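Local coordinates for uncharacterized protein (Legionella longbeachae NSW150, PDB 4JZA), which is a phosphoinositide phosphatase that probably removes the 3-phosphate group from phosphatidylinositol 3-phosphate, at residues L595-Y600 with A632-R637; K620-Y625 with R642-D647. All blocks are in the same frame, centred on the assembly; numbering follows the deposited sequence.

Both contacts join helices in one helical part of the chain, and their centres lie 12 Å apart. Contact 1 packs helix 628-637 on helix 587-602. Contact 2 packs the short helix 622-625 on helix 643-652. Their segments alternate along the chain. Contact 1 is partly buried, with an apolar side and a charged side. Contact 2 is more buried, but it also carries a salt bridge at its exposed margin. Two polar links tie the contacts together. Tyr600 OH probably hydrogen-bonds to Asp647 OD2, and Arg635 NE forms a salt bridge with Glu623 OE2.

Contact 1. Residues L595-Y600 with A632-R637; sequences LVADLY and AEIRKR
Ile634, Ala597 and Arg637 bury the largest areas where helix 587-602 meets helix 628-637. The short helical segments cross at -57°, with their axes 9.6 Å apart at closest approach. Their backbones come nearest at Ala597 and Ile634, whose CA atoms are 5.7 Å apart. The small Ala597 side chain points at the other helix and meets two different groups there. On the apolar side, Ala597 CB lies 4.0 Å from Ile634 CG1. On the charged side, Ala597 CB sits over the centre of one face of the Arg637 guanidinium, 3.6 Å from Arg637 CZ.

Ile634 also reaches Tyr600. Its end methyl CD1 lies over one face of the tyrosine ring. This is a CH-pi contact, with Ile634 CD1 4.2 Å from the Tyr600 ring centroid and 27° off the normal. Leu644 of helix 643-652 packs on both Tyr600 and Ile634, so this side is shared by three helices.

Arg637 runs extended from CG to NE, and two acids hold its head. Arg637 NH1 forms a salt bridge with Asp598 OD1 at 2.7 Å, with an N-H...O angle of 150°. The carboxylate and guanidinium planes are tilted, and NH1 meets the oxygen from above the carboxylate plane. One turn back on its own helix, Glu633 bends at chi2, and Glu633 OE2 accepts a salt-bridging bond from Arg637 NE at 3.0 Å. Arg637 NH2 hydrogen-bonds to the backbone oxygen of Ser594 on the facing helix. With all three guanidinium nitrogens engaged and a methyl over one face, the rotation of the group is well fixed, and the cation would tend to keep Asp598 and Glu633 ionised.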
ATOM      1  N   LEU A 595       5.544  29.256  16.244  1.00 43.42           N
ATOM      2  CA  LEU A 595       6.562  28.365  15.731  1.00 45.36           C
ATOM      3  C   LEU A 595       5.948  27.072  15.257  1.00 44.98           C
ATOM      4  O   LEU A 595       6.244  26.654  14.144  1.00 46.59           O
ATOM      5  CB  LEU A 595       7.632  28.058  16.778  1.00 47.24           C
ATOM      6  CG  LEU A 595       8.539  29.259  17.065  1.00 49.40           C
ATOM      7  CD1 LEU A 595       9.189  29.115  18.438  1.00 48.99           C
ATOM      8  CD2 LEU A 595       9.567  29.451  15.958  1.00 48.11           C
ATOM      9  N   VAL A 596       5.084  26.455  16.064  1.00 43.63           N
ATOM     10  CA  VAL A 596       4.426  25.236  15.613  1.00 42.87           C
ATOM     11  C   VAL A 596       3.664  25.445  14.327  1.00 42.79           C
ATOM     12  O   VAL A 596       3.800  24.656  13.362  1.00 47.67           O
ATOM     13  CB  VAL A 596       3.424  24.674  16.606  1.00 42.83           C
ATOM     14  CG1 VAL A 596       2.726  23.476  15.990  1.00 44.69           C
ATOM     15  CG2 VAL A 596       4.161  24.194  17.834  1.00 45.02           C
ATOM     16  N   ALA A 597       2.846  26.475  14.313  1.00 38.83           N
ATOM     17  CA  ALA A 597       2.035  26.766  13.148  1.00 37.87           C
ATOM     18  C   ALA A 597       2.952  26.999  11.944  1.00 39.09           C
ATOM     19  O   ALA A 597       2.706  26.483  10.856  1.00 39.38           O
ATOM     20  CB  ALA A 597       1.119  27.970  13.406  1.00 37.30           C
ATOM     21  N   ASP A 598       4.043  27.723  12.134  1.00 43.50           N
ATOM     22  CA  ASP A 598       4.989  27.962  11.015  1.00 48.63           C
ATOM     23  C   ASP A 598       5.556  26.692  10.433  1.00 45.95           C
ATOM     24  O   ASP A 598       5.678  26.570   9.201  1.00 45.46           O
ATOM     25  CB  ASP A 598       6.180  28.824  11.457  1.00 50.65           C
ATOM     26  CG  ASP A 598       5.848  30.289  11.495  1.00 52.18           C
ATOM     27  OD1 ASP A 598       4.791  30.676  10.976  1.00 48.43           O
ATOM     28  OD2 ASP A 598       6.659  31.050  12.058  1.00 58.79           O
ATOM     29  N   LEU A 599       5.941  25.777  11.329  1.00 43.16           N
ATOM     30  CA  LEU A 599       6.552  24.532  10.911  1.00 42.93           C
ATOM     31  C   LEU A 599       5.525  23.672  10.196  1.00 42.08           C
ATOM     32  O   LEU A 599       5.789  23.185   9.114  1.00 42.56           O
ATOM     33  CB  LEU A 599       7.180  23.803  12.090  1.00 43.10           C
ATOM     34  CG  LEU A 599       8.477  24.459  12.636  1.00 45.51           C
ATOM     35  CD1 LEU A 599       8.995  23.648  13.791  1.00 45.26           C
ATOM     36  CD2 LEU A 599       9.599  24.561  11.634  1.00 45.75           C
ATOM     37  N   TYR A 600       4.341  23.549  10.790  1.00 41.72           N
ATOM     38  CA  TYR A 600       3.268  22.775  10.221  1.00 38.42           C
ATOM     39  C   TYR A 600       2.957  23.325   8.853  1.00 38.79           C
ATOM     40  O   TYR A 600       2.896  22.586   7.897  1.00 40.18           O
ATOM     41  CB  TYR A 600       2.044  22.770  11.149  1.00 38.18           C
ATOM     42  CG  TYR A 600       0.918  21.892  10.646  1.00 36.80           C
ATOM     43  CD1 TYR A 600       0.072  22.333   9.641  1.00 36.44           C
ATOM     44  CD2 TYR A 600       0.718  20.620  11.175  1.00 36.46           C
ATOM     45  CE1 TYR A 600      -0.935  21.547   9.167  1.00 36.57           C
ATOM     46  CE2 TYR A 600      -0.270  19.802  10.694  1.00 36.42           C
ATOM     47  CZ  TYR A 600      -1.097  20.277   9.689  1.00 38.68           C
ATOM     48  OH  TYR A 600      -2.092  19.467   9.194  1.00 40.58           O
ATOM     49  N   ALA A 632      -6.373  26.121  15.789  1.00 42.21           N
ATOM     50  CA  ALA A 632      -7.097  27.375  15.507  1.00 42.89           C
ATOM     51  C   ALA A 632      -6.243  28.444  14.834  1.00 38.88           C
ATOM     52  O   ALA A 632      -6.686  29.133  13.949  1.00 36.07           O
ATOM     53  CB  ALA A 632      -7.702  27.932  16.790  1.00 43.52           C
ATOM     54  N   GLU A 633      -5.015  28.574  15.262  1.00 39.98           N
ATOM     55  CA  GLU A 633      -4.118  29.504  14.618  1.00 43.27           C
ATOM     56  C   GLU A 633      -3.858  29.126  13.159  1.00 42.95           C
ATOM     57  O   GLU A 633      -3.852  29.993  12.283  1.00 41.98           O
ATOM     58  CB  GLU A 633      -2.796  29.556  15.404  1.00 48.01           C
ATOM     59  CG  GLU A 633      -1.719  30.472  14.810  1.00 50.66           C
ATOM     60  CD  GLU A 633      -2.107  31.943  14.816  1.00 51.83           C
ATOM     61  OE1 GLU A 633      -3.170  32.286  15.371  1.00 52.21           O
ATOM     62  OE2 GLU A 633      -1.332  32.759  14.276  1.00 53.40           O
ATOM     63  N   ILE A 634      -3.645  27.829  12.889  1.00 42.76           N
ATOM     64  CA  ILE A 634      -3.419  27.379  11.510  1.00 40.67           C
ATOM     65  C   ILE A 634      -4.653  27.665  10.662  1.00 43.90           C
ATOM     66  O   ILE A 634      -4.544  28.206   9.535  1.00 45.15           O
ATOM     67  CB  ILE A 634      -3.123  25.898  11.432  1.00 38.15           C
ATOM     68  CG1 ILE A 634      -1.778  25.615  12.101  1.00 37.61           C
ATOM     69  CG2 ILE A 634      -3.075  25.453   9.969  1.00 38.07           C
ATOM     70  CD1 ILE A 634      -1.593  24.180  12.566  1.00 35.67           C
ATOM     71  N   ARG A 635      -5.820  27.287  11.205  1.00 43.54           N
ATOM     72  CA  ARG A 635      -7.088  27.500  10.542  1.00 44.05           C
ATOM     73  C   ARG A 635      -7.294  28.943  10.162  1.00 45.02           C
ATOM     74  O   ARG A 635      -7.774  29.238   9.076  1.00 46.56           O
ATOM     75  CB  ARG A 635      -8.261  27.017  11.398  1.00 45.29           C
ATOM     76  CG  ARG A 635      -8.643  25.522  11.320  1.00 44.33           C
ATOM     77  CD  ARG A 635      -9.825  25.285  12.247  1.00 44.37           C
ATOM     78  NE  ARG A 635      -9.638  24.178  13.171  1.00 43.48           N
ATOM     79  CZ  ARG A 635      -9.701  24.272  14.499  1.00 43.92           C
ATOM     80  NH1 ARG A 635      -9.908  25.427  15.082  1.00 43.61           N
ATOM     81  NH2 ARG A 635      -9.525  23.193  15.267  1.00 45.49           N
ATOM     82  N   LYS A 636      -6.940  29.845  11.059  1.00 47.98           N
ATOM     83  CA  LYS A 636      -7.219  31.246  10.844  1.00 48.48           C
ATOM     84  C   LYS A 636      -6.159  31.828   9.928  1.00 46.37           C
ATOM     85  O   LYS A 636      -6.462  32.574   9.016  1.00 45.38           O
ATOM     86  CB  LYS A 636      -7.375  31.984  12.189  1.00 55.14           C
ATOM     87  CG  LYS A 636      -8.659  31.527  12.930  1.00 61.09           C
ATOM     88  CD  LYS A 636      -8.962  32.243  14.248  1.00 66.95           C
ATOM     89  CE  LYS A 636      -7.887  32.021  15.315  1.00 67.17           C
ATOM     90  NZ  LYS A 636      -8.251  32.677  16.601  1.00 68.47           N
ATOM     91  N   ARG A 637      -4.917  31.435  10.084  1.00 45.44           N
ATOM     92  CA  ARG A 637      -3.919  31.888   9.122  1.00 47.79           C
ATOM     93  C   ARG A 637      -4.267  31.550   7.647  1.00 47.77           C
ATOM     94  O   ARG A 637      -3.937  32.325   6.717  1.00 49.40           O
ATOM     95  CB  ARG A 637      -2.567  31.281   9.479  1.00 50.77           C
ATOM     96  CG  ARG A 637      -1.846  31.975  10.618  1.00 49.32           C
ATOM     97  CD  ARG A 637      -0.549  31.239  10.833  1.00 50.73           C
ATOM     98  NE  ARG A 637       0.232  31.610  12.000  1.00 46.88           N
ATOM     99  CZ  ARG A 637       1.503  31.281  12.145  1.00 47.42           C
ATOM    100  NH1 ARG A 637       2.121  30.625  11.183  1.00 47.02           N
ATOM    101  NH2 ARG A 637       2.171  31.629  13.238  1.00 52.67           N
TER

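Contact 2. Residues K620-Y625 with R642-D647; sequences KTPEWY and RSLKDD
This is a helix-to-helix contact between the single-turn helix 622-625 and the segment 642-647 on helix 643-652. Thr621 is the N-cap residue of the short helix, although its side chain makes no capping bond. Pro622 and Leu644 have the nearest CA atoms, 5.9 Å apart.

The apolar part centres on these two residues. Their side chains run antiparallel alongside one another, with Pro622 CB 4.0 Å from Leu644 CB. Pro622 CD also lies against the carbonyl oxygen of Leu644, and Pro622 CG touches Asp647 CB. Leu644 CD1 meets the aliphatic stem of Glu623, 3.6 Å from Glu623 CG. Tyr600 of helix 587-602 also packs on Pro622 from outside the two segments.

The charged part lies beside this patch. Glu623 extends beyond CG, and its two oxygens serve different partners. OE2 forms a salt bridge with Arg635 of helix 628-637, so the carboxylate lies between two positive groups, which would probably favour its ionised form. Asp647 CB faces the short helix, but Asp647 OD1 forms a salt bridge with Arg603.

Lys645 is exposed, and its side chain lies across that of Glu623. A bend at chi4 turns Lys645 NZ to the syn lone pair of Glu623 OE1, at 2.9 Å.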
ATOM      1  N   LYS A 620      -2.581  12.942   8.829  1.00 39.17           N
ATOM      2  CA  LYS A 620      -3.763  12.316   9.344  1.00 43.45           C
ATOM      3  C   LYS A 620      -4.308  13.050  10.540  1.00 45.92           C
ATOM      4  O   LYS A 620      -3.566  13.362  11.468  1.00 51.59           O
ATOM      5  CB  LYS A 620      -3.416  10.893   9.748  1.00 47.71           C
ATOM      6  CG  LYS A 620      -4.493   9.881   9.448  1.00 54.57           C
ATOM      7  CD  LYS A 620      -4.665   9.642   7.945  1.00 52.62           C
ATOM      8  CE  LYS A 620      -5.985   8.918   7.680  1.00 59.47           C
ATOM      9  NZ  LYS A 620      -7.238   9.621   8.106  1.00 60.79           N
ATOM     10  N   THR A 621      -5.600  13.363  10.491  1.00 47.51           N
ATOM     11  CA  THR A 621      -6.378  13.727  11.666  1.00 46.14           C
ATOM     12  C   THR A 621      -5.707  14.815  12.530  1.00 43.88           C
ATOM     13  O   THR A 621      -5.573  14.673  13.712  1.00 44.71           O
ATOM     14  CB  THR A 621      -6.693  12.377  12.374  1.00 49.10           C
ATOM     15  OG1 THR A 621      -7.954  11.907  11.933  1.00 55.54           O
ATOM     16  CG2 THR A 621      -6.848  12.479  13.713  1.00 52.78           C
ATOM     17  N   PRO A 622      -5.276  15.937  11.931  1.00 44.26           N
ATOM     18  CA  PRO A 622      -4.554  16.923  12.730  1.00 43.40           C
ATOM     19  C   PRO A 622      -5.342  17.497  13.901  1.00 44.32           C
ATOM     20  O   PRO A 622      -4.769  17.766  14.953  1.00 45.03           O
ATOM     21  CB  PRO A 622      -4.262  18.049  11.726  1.00 43.36           C
ATOM     22  CG  PRO A 622      -4.396  17.433  10.381  1.00 42.98           C
ATOM     23  CD  PRO A 622      -5.455  16.406  10.545  1.00 44.53           C
ATOM     24  N   GLU A 623      -6.634  17.728  13.690  1.00 44.32           N
ATOM     25  CA  GLU A 623      -7.493  18.328  14.713  1.00 43.43           C
ATOM     26  C   GLU A 623      -7.682  17.382  15.907  1.00 43.29           C
ATOM     27  O   GLU A 623      -8.059  17.821  16.990  1.00 41.67           O
ATOM     28  CB  GLU A 623      -8.854  18.766  14.139  1.00 45.89           C
ATOM     29  CG  GLU A 623      -8.810  20.102  13.403  1.00 47.65           C
ATOM     30  CD  GLU A 623     -10.042  20.405  12.542  1.00 47.79           C
ATOM     31  OE1 GLU A 623     -10.722  19.468  12.106  1.00 48.88           O
ATOM     32  OE2 GLU A 623     -10.319  21.591  12.252  1.00 52.04           O
ATOM     33  N   TRP A 624      -7.381  16.102  15.761  1.00 41.26           N
ATOM     34  CA  TRP A 624      -7.410  15.259  16.939  1.00 43.58           C
ATOM     35  C   TRP A 624      -6.131  15.361  17.742  1.00 45.68           C
ATOM     36  O   TRP A 624      -6.197  15.389  18.947  1.00 47.72           O
ATOM     37  CB  TRP A 624      -7.648  13.807  16.586  1.00 41.67           C
ATOM     38  CG  TRP A 624      -7.588  12.932  17.752  1.00 43.01           C
ATOM     39  CD1 TRP A 624      -6.747  11.903  17.945  1.00 45.30           C
ATOM     40  CD2 TRP A 624      -8.413  13.003  18.912  1.00 44.66           C
ATOM     41  NE1 TRP A 624      -6.985  11.308  19.163  1.00 44.21           N
ATOM     42  CE2 TRP A 624      -8.013  11.966  19.767  1.00 44.32           C
ATOM     43  CE3 TRP A 624      -9.467  13.837  19.301  1.00 45.38           C
ATOM     44  CZ2 TRP A 624      -8.598  11.752  20.989  1.00 45.52           C
ATOM     45  CZ3 TRP A 624     -10.050  13.626  20.501  1.00 45.30           C
ATOM     46  CH2 TRP A 624      -9.605  12.600  21.354  1.00 46.28           C
ATOM     47  N   TYR A 625      -4.986  15.400  17.055  1.00 46.35           N
ATOM     48  CA  TYR A 625      -3.638  15.295  17.675  1.00 42.88           C
ATOM     49  C   TYR A 625      -3.062  16.652  18.127  1.00 45.24           C
ATOM     50  O   TYR A 625      -2.124  16.710  18.987  1.00 42.83           O
ATOM     51  CB  TYR A 625      -2.654  14.615  16.699  1.00 39.45           C
ATOM     52  CG  TYR A 625      -3.015  13.196  16.419  1.00 40.04           C
ATOM     53  CD1 TYR A 625      -3.053  12.269  17.449  1.00 41.31           C
ATOM     54  CD2 TYR A 625      -3.365  12.754  15.130  1.00 42.92           C
ATOM     55  CE1 TYR A 625      -3.428  10.957  17.229  1.00 39.84           C
ATOM     56  CE2 TYR A 625      -3.714  11.418  14.885  1.00 41.38           C
ATOM     57  CZ  TYR A 625      -3.755  10.517  15.959  1.00 41.27           C
ATOM     58  OH  TYR A 625      -4.098   9.172  15.829  1.00 38.47           O
ATOM     59  N   ARG A 642     -11.896  24.395   7.148  1.00 52.99           N
ATOM     60  CA  ARG A 642     -11.578  23.127   6.498  1.00 55.83           C
ATOM     61  C   ARG A 642     -10.097  22.748   6.438  1.00 53.87           C
ATOM     62  O   ARG A 642      -9.808  21.624   6.004  1.00 50.84           O
ATOM     63  CB  ARG A 642     -11.912  23.230   5.031  1.00 58.74           C
ATOM     64  CG  ARG A 642     -13.313  22.999   4.551  1.00 61.02           C
ATOM     65  CD  ARG A 642     -13.221  23.342   3.079  1.00 68.39           C
ATOM     66  NE  ARG A 642     -14.062  22.485   2.262  1.00 76.31           N
ATOM     67  CZ  ARG A 642     -13.781  21.231   1.923  1.00 68.63           C
ATOM     68  NH1 ARG A 642     -12.679  20.647   2.332  1.00 71.32           N
ATOM     69  NH2 ARG A 642     -14.623  20.560   1.173  1.00 66.41           N
ATOM     70  N   SER A 643      -9.159  23.647   6.766  1.00 48.66           N
ATOM     71  CA  SER A 643      -7.753  23.403   6.303  1.00 45.40           C
ATOM     72  C   SER A 643      -7.111  22.145   6.868  1.00 41.14           C
ATOM     73  O   SER A 643      -6.494  21.423   6.144  1.00 41.43           O
ATOM     74  CB  SER A 643      -6.850  24.604   6.453  1.00 42.08           C
ATOM     75  OG  SER A 643      -7.433  25.469   7.387  1.00 44.94           O
ATOM     76  N   LEU A 644      -7.361  21.835   8.120  1.00 42.64           N
ATOM     77  CA  LEU A 644      -6.873  20.588   8.710  1.00 41.02           C
ATOM     78  C   LEU A 644      -7.659  19.361   8.237  1.00 40.02           C
ATOM     79  O   LEU A 644      -7.125  18.271   8.235  1.00 45.08           O
ATOM     80  CB  LEU A 644      -6.826  20.675  10.259  1.00 40.95           C
ATOM     81  CG  LEU A 644      -6.048  21.950  10.681  1.00 43.98           C
ATOM     82  CD1 LEU A 644      -6.192  22.271  12.156  1.00 44.45           C
ATOM     83  CD2 LEU A 644      -4.583  21.906  10.264  1.00 43.43           C
ATOM     84  N   LYS A 645      -8.905  19.510   7.832  1.00 39.74           N
ATOM     85  CA  LYS A 645      -9.648  18.372   7.270  1.00 39.59           C
ATOM     86  C   LYS A 645      -9.199  18.049   5.826  1.00 39.51           C
ATOM     87  O   LYS A 645      -9.196  16.899   5.414  1.00 37.53           O
ATOM     88  CB  LYS A 645     -11.134  18.601   7.367  1.00 42.05           C
ATOM     89  CG  LYS A 645     -11.635  18.590   8.809  1.00 46.69           C
ATOM     90  CD  LYS A 645     -13.142  18.841   8.886  1.00 54.74           C
ATOM     91  CE  LYS A 645     -13.749  18.405  10.223  1.00 59.42           C
ATOM     92  NZ  LYS A 645     -13.536  19.465  11.247  1.00 62.75           N
ATOM     93  N   ASP A 646      -8.752  19.061   5.091  1.00 39.41           N
ATOM     94  CA  ASP A 646      -8.165  18.873   3.808  1.00 38.50           C
ATOM     95  C   ASP A 646      -6.857  18.144   3.952  1.00 42.82           C
ATOM     96  O   ASP A 646      -6.566  17.237   3.157  1.00 47.26           O
ATOM     97  CB  ASP A 646      -7.899  20.224   3.138  1.00 42.94           C
ATOM     98  CG  ASP A 646      -9.201  20.995   2.778  1.00 46.60           C
ATOM     99  OD1 ASP A 646     -10.249  20.325   2.731  1.00 51.54           O
ATOM    100  OD2 ASP A 646      -9.183  22.246   2.554  1.00 46.61           O
ATOM    101  N   ASP A 647      -6.045  18.523   4.945  1.00 42.42           N
ATOM    102  CA  ASP A 647      -4.823  17.773   5.206  1.00 41.89           C
ATOM    103  C   ASP A 647      -5.130  16.294   5.418  1.00 40.39           C
ATOM    104  O   ASP A 647      -4.436  15.449   4.884  1.00 37.20           O
ATOM    105  CB  ASP A 647      -4.035  18.358   6.392  1.00 44.73           C
ATOM    106  CG  ASP A 647      -3.353  19.697   6.029  1.00 45.16           C
ATOM    107  OD1 ASP A 647      -3.417  19.976   4.826  1.00 48.01           O
ATOM    108  OD2 ASP A 647      -2.820  20.464   6.893  1.00 42.09           O
TER